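Local coordinates for protein putative metalloprotease II (Bacteroides fragilis, PDB 4ON1) that is probably a secreted zinc-dependent endopeptidase related to fragilysin, with a zinc ion bound in its metalloprotease domain, at residues Ser302-Gly314 / Trp370-Lys379. Residues are numbered along the deposited sequence; the frame is centred on the assembly and turned at random.
Sequences SGIGVIHLNNPRG and WVRMLECIQK
His308 turns the edge of its imidazole to the last turn of helix 367-378, and ND1 donates a nearly straight hydrogen bond (169° at the hydrogen) to Cys376 O, 2.7 Å away. The acceptor lies almost in the ring plane, while ND1 itself sits 32° off the carbonyl plane of Cys376. Lys379 CB meets the same ring obliquely, 3.7 Å from ND1. With chi1 at 177°, Cys376 holds its sulfur away from its own N and beside its carbonyl carbon, bringing SG to 3.1 Å from Ile307 O and also against the carbonyl carbon of Gly305. Leu309 and Ile377 lie side by side and point the same way, Leu309 CG to Ile377 CB 3.8 Å, and Leu309 N bonds to Ile377 O; Leu340 of the zinc-binding helix 331-340 touches Ile377 as well. Two asparagines then take the chain end. Asn310 ND2 reaches Gln378 O at 2.6 Å, with the acceptor near the plane of the Asn310 amide, and Asn311 ND2 points straight at Lys379 OXT, 2.8 Å away and in plane with the amide. The other carboxylate oxygen, Lys379 O, accepts from the backbone N of both Asn310 and Asn311. Loop 302-314 thus ties the C-terminus into the matrixin-like domain; Gly305, at the other end of the contact, lies about 12 Å from the bound zinc. Ile377 O and Gln378 O find donors in the loop, the His308 bond to Cys376 O adds to a weak one from Lys379 N, and three N-H groups grip the terminal carboxylate, probably spreading and easing its negative charge.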
loop_
_atom_site.group_PDB
_atom_site.type_symbol
_atom_site.label_atom_id
_atom_site.label_comp_id
_atom_site.label_asym_id
_atom_site.label_seq_id
_atom_site.Cartn_x
_atom_site.Cartn_y
_atom_site.Cartn_z
ATOM N N SER A 302 13.677 -11.044 -1.230
ATOM C CA SER A 302 14.624 -12.137 -0.998
ATOM C C SER A 302 14.857 -12.986 -2.239
ATOM O O SER A 302 15.885 -13.647 -2.353
ATOM C CB SER A 302 14.157 -13.030 0.150
ATOM O OG SER A 302 12.936 -13.653 -0.160
ATOM N N GLY A 303 13.881 -13.009 -3.141
ATOM C CA GLY A 303 14.010 -13.759 -4.375
ATOM C C GLY A 303 12.839 -13.512 -5.310
ATOM O O GLY A 303 11.841 -12.901 -4.942
ATOM N N ILE A 304 12.962 -13.996 -6.535
ATOM C CA ILE A 304 11.870 -13.906 -7.494
ATOM C C ILE A 304 11.148 -15.240 -7.601
ATOM O O ILE A 304 11.770 -16.264 -7.864
ATOM C CB ILE A 304 12.395 -13.463 -8.875
ATOM C CG1 ILE A 304 12.875 -12.009 -8.791
ATOM C CG2 ILE A 304 11.311 -13.580 -9.940
ATOM C CD1 ILE A 304 13.256 -11.410 -10.145
ATOM N N GLY A 305 9.839 -15.238 -7.371
ATOM C CA GLY A 305 9.061 -16.454 -7.538
ATOM C C GLY A 305 9.317 -17.456 -6.433
ATOM O O GLY A 305 9.657 -18.607 -6.688
ATOM N N VAL A 306 9.145 -17.012 -5.195
ATOM C CA VAL A 306 9.429 -17.852 -4.043
ATOM C C VAL A 306 8.179 -18.109 -3.202
ATOM O O VAL A 306 8.246 -18.801 -2.179
ATOM C CB VAL A 306 10.518 -17.226 -3.163
ATOM C CG1 VAL A 306 11.853 -17.238 -3.894
ATOM C CG2 VAL A 306 10.138 -15.811 -2.796
ATOM N N ILE A 307 7.044 -17.545 -3.613
ATOM C CA ILE A 307 5.784 -17.801 -2.903
ATOM C C ILE A 307 5.017 -18.951 -3.556
ATOM O O ILE A 307 4.596 -18.852 -4.708
ATOM C CB ILE A 307 4.875 -16.564 -2.861
ATOM C CG1 ILE A 307 5.479 -15.482 -1.962
ATOM C CG2 ILE A 307 3.482 -16.945 -2.348
ATOM C CD1 ILE A 307 4.664 -14.199 -1.906
ATOM N N HIS A 308 4.855 -20.051 -2.829
ATOM C CA HIS A 308 4.128 -21.205 -3.359
ATOM C C HIS A 308 2.985 -21.579 -2.408
ATOM O O HIS A 308 3.211 -21.796 -1.218
ATOM C CB HIS A 308 5.081 -22.390 -3.571
ATOM C CG HIS A 308 6.394 -22.008 -4.188
ATOM N ND1 HIS A 308 6.492 -21.402 -5.424
ATOM C CD2 HIS A 308 7.665 -22.143 -3.736
ATOM C CE1 HIS A 308 7.763 -21.185 -5.709
ATOM N NE2 HIS A 308 8.496 -21.620 -4.700
ATOM N N LEU A 309 1.764 -21.646 -2.934
ATOM C CA LEU A 309 0.578 -21.883 -2.109
ATOM C C LEU A 309 0.472 -23.315 -1.590
ATOM O O LEU A 309 -0.007 -23.541 -0.482
ATOM C CB LEU A 309 -0.690 -21.551 -2.896
ATOM C CG LEU A 309 -0.834 -20.139 -3.461
ATOM C CD1 LEU A 309 -2.138 -20.005 -4.230
ATOM C CD2 LEU A 309 -0.781 -19.124 -2.345
ATOM N N ASN A 310 0.920 -24.275 -2.391
ATOM C CA ASN A 310 0.770 -25.679 -2.037
ATOM C C ASN A 310 1.944 -26.204 -1.227
ATOM O O ASN A 310 1.763 -26.992 -0.300
ATOM C CB ASN A 310 0.589 -26.522 -3.297
ATOM C CG ASN A 310 -0.742 -26.272 -3.968
ATOM O OD1 ASN A 310 -1.783 -26.256 -3.309
ATOM N ND2 ASN A 310 -0.718 -26.067 -5.283
ATOM N N ASN A 311 3.150 -25.773 -1.579
ATOM C CA ASN A 311 4.322 -26.131 -0.798
ATOM C C ASN A 311 5.149 -24.907 -0.438
ATOM O O ASN A 311 6.211 -24.680 -1.021
ATOM C CB ASN A 311 5.167 -27.148 -1.558
ATOM C CG ASN A 311 4.400 -28.420 -1.858
ATOM O OD1 ASN A 311 4.301 -29.317 -1.017
ATOM N ND2 ASN A 311 3.827 -28.494 -3.052
ATOM N N PRO A 312 4.662 -24.115 0.535
ATOM C CA PRO A 312 5.347 -22.874 0.903
ATOM C C PRO A 312 6.719 -23.134 1.487
ATOM O O PRO A 312 6.917 -24.121 2.197
ATOM C CB PRO A 312 4.419 -22.248 1.954
ATOM C CG PRO A 312 3.625 -23.404 2.491
ATOM C CD PRO A 312 3.428 -24.314 1.314
ATOM N N ARG A 313 7.667 -22.269 1.149
ATOM C CA ARG A 313 8.973 -22.264 1.794
ATOM C C ARG A 313 8.852 -21.908 3.274
ATOM O O ARG A 313 7.949 -21.171 3.664
ATOM C CB ARG A 313 9.892 -21.293 1.071
ATOM C CG ARG A 313 10.187 -21.739 -0.349
ATOM C CD ARG A 313 10.868 -20.655 -1.142
ATOM N NE ARG A 313 12.107 -20.246 -0.497
ATOM C CZ ARG A 313 13.296 -20.763 -0.765
ATOM N NH1 ARG A 313 13.411 -21.732 -1.662
ATOM N NH2 ARG A 313 14.368 -20.317 -0.123
ATOM N N GLY A 314 9.765 -22.427 4.091
ATOM C CA GLY A 314 9.723 -22.198 5.527
ATOM C C GLY A 314 10.889 -21.376 6.046
ATOM O O GLY A 314 11.615 -20.761 5.263
ATOM N N TRP A 370 2.021 -12.534 -15.626
ATOM C CA TRP A 370 0.871 -13.331 -15.189
ATOM C C TRP A 370 1.190 -14.821 -15.244
ATOM O O TRP A 370 0.899 -15.569 -14.306
ATOM C CB TRP A 370 -0.353 -13.071 -16.057
ATOM C CG TRP A 370 -1.099 -11.820 -15.776
ATOM C CD1 TRP A 370 -0.583 -10.599 -15.455
ATOM C CD2 TRP A 370 -2.520 -11.661 -15.815
ATOM N NE1 TRP A 370 -1.600 -9.688 -15.291
ATOM C CE2 TRP A 370 -2.798 -10.316 -15.502
ATOM C CE3 TRP A 370 -3.584 -12.529 -16.078
ATOM C CZ2 TRP A 370 -4.098 -9.820 -15.446
ATOM C CZ3 TRP A 370 -4.874 -12.035 -16.024
ATOM C CH2 TRP A 370 -5.119 -10.694 -15.711
ATOM N N VAL A 371 1.778 -15.247 -16.356
ATOM C CA VAL A 371 2.159 -16.644 -16.509
ATOM C C VAL A 371 3.125 -17.027 -15.395
ATOM O O VAL A 371 2.907 -18.017 -14.691
ATOM C CB VAL A 371 2.806 -16.916 -17.875
ATOM C CG1 VAL A 371 3.486 -18.285 -17.897
ATOM C CG2 VAL A 371 1.775 -16.791 -18.994
ATOM N N ARG A 372 4.161 -16.210 -15.207
ATOM C CA ARG A 372 5.165 -16.464 -14.173
ATOM C C ARG A 372 4.546 -16.569 -12.790
ATOM O O ARG A 372 4.929 -17.430 -11.998
ATOM C CB ARG A 372 6.238 -15.372 -14.178
ATOM C CG ARG A 372 7.165 -15.442 -15.393
ATOM C CD ARG A 372 8.061 -14.214 -15.528
ATOM N NE ARG A 372 8.832 -14.258 -16.770
ATOM C CZ ARG A 372 8.921 -13.256 -17.642
ATOM N NH1 ARG A 372 8.322 -12.098 -17.393
ATOM N NH2 ARG A 372 9.641 -13.402 -18.748
ATOM N N MET A 373 3.597 -15.682 -12.498
ATOM C CA MET A 373 2.961 -15.664 -11.189
ATOM C C MET A 373 2.006 -16.846 -10.998
ATOM O O MET A 373 1.964 -17.448 -9.929
ATOM C CB MET A 373 2.220 -14.345 -10.968
ATOM C CG MET A 373 3.158 -13.161 -10.771
ATOM S SD MET A 373 2.307 -11.585 -10.609
ATOM C CE MET A 373 1.697 -11.334 -12.267
ATOM N N LEU A 374 1.250 -17.187 -12.034
ATOM C CA LEU A 374 0.349 -18.335 -11.952
ATOM C C LEU A 374 1.120 -19.640 -11.763
ATOM O O LEU A 374 0.721 -20.503 -10.982
ATOM C CB LEU A 374 -0.526 -18.422 -13.201
ATOM C CG LEU A 374 -1.618 -17.350 -13.265
ATOM C CD1 LEU A 374 -2.070 -17.118 -14.700
ATOM C CD2 LEU A 374 -2.795 -17.769 -12.388
ATOM N N GLU A 375 2.234 -19.782 -12.467
ATOM C CA GLU A 375 3.019 -21.004 -12.336
ATOM C C GLU A 375 3.704 -21.078 -10.978
ATOM O O GLU A 375 3.824 -22.155 -10.396
ATOM C CB GLU A 375 4.033 -21.119 -13.470
ATOM C CG GLU A 375 3.387 -21.544 -14.783
ATOM C CD GLU A 375 4.386 -21.704 -15.910
ATOM O OE1 GLU A 375 5.400 -20.974 -15.910
ATOM O OE2 GLU A 375 4.154 -22.557 -16.794
ATOM N N CYS A 376 4.143 -19.931 -10.472
ATOM C CA CYS A 376 4.830 -19.885 -9.189
ATOM C C CYS A 376 3.956 -20.284 -7.999
ATOM O O CYS A 376 4.378 -21.072 -7.151
ATOM C CB CYS A 376 5.392 -18.486 -8.942
ATOM S SG CYS A 376 6.194 -18.325 -7.322
ATOM N N ILE A 377 2.753 -19.729 -7.918
ATOM C CA ILE A 377 1.908 -19.955 -6.745
ATOM C C ILE A 377 1.341 -21.372 -6.675
ATOM O O ILE A 377 0.984 -21.838 -5.599
ATOM C CB ILE A 377 0.737 -18.950 -6.692
ATOM C CG1 ILE A 377 -0.181 -19.119 -7.901
ATOM C CG2 ILE A 377 1.259 -17.527 -6.622
ATOM C CD1 ILE A 377 -1.435 -18.272 -7.824
ATOM N N GLN A 378 1.262 -22.051 -7.817
ATOM C CA GLN A 378 0.726 -23.412 -7.878
ATOM C C GLN A 378 1.678 -24.445 -7.292
ATOM O O GLN A 378 1.244 -25.494 -6.815
ATOM C CB GLN A 378 0.399 -23.802 -9.318
ATOM C CG GLN A 378 -0.870 -23.172 -9.852
ATOM C CD GLN A 378 -1.301 -23.780 -11.165
ATOM O OE1 GLN A 378 -2.057 -24.758 -11.195
ATOM N NE2 GLN A 378 -0.804 -23.221 -12.264
ATOM N N LYS A 379 2.977 -24.163 -7.359
ATOM C CA LYS A 379 3.993 -25.068 -6.820
ATOM C C LYS A 379 3.809 -25.333 -5.322
ATOM O O LYS A 379 3.127 -24.584 -4.624
ATOM C CB LYS A 379 5.393 -24.513 -7.096
ATOM C CG LYS A 379 5.724 -24.457 -8.578
ATOM C CD LYS A 379 7.043 -23.755 -8.849
ATOM C CE LYS A 379 7.374 -23.810 -10.334
ATOM N NZ LYS A 379 8.649 -23.117 -10.666
ATOM O OXT LYS A 379 4.305 -26.321 -4.780
#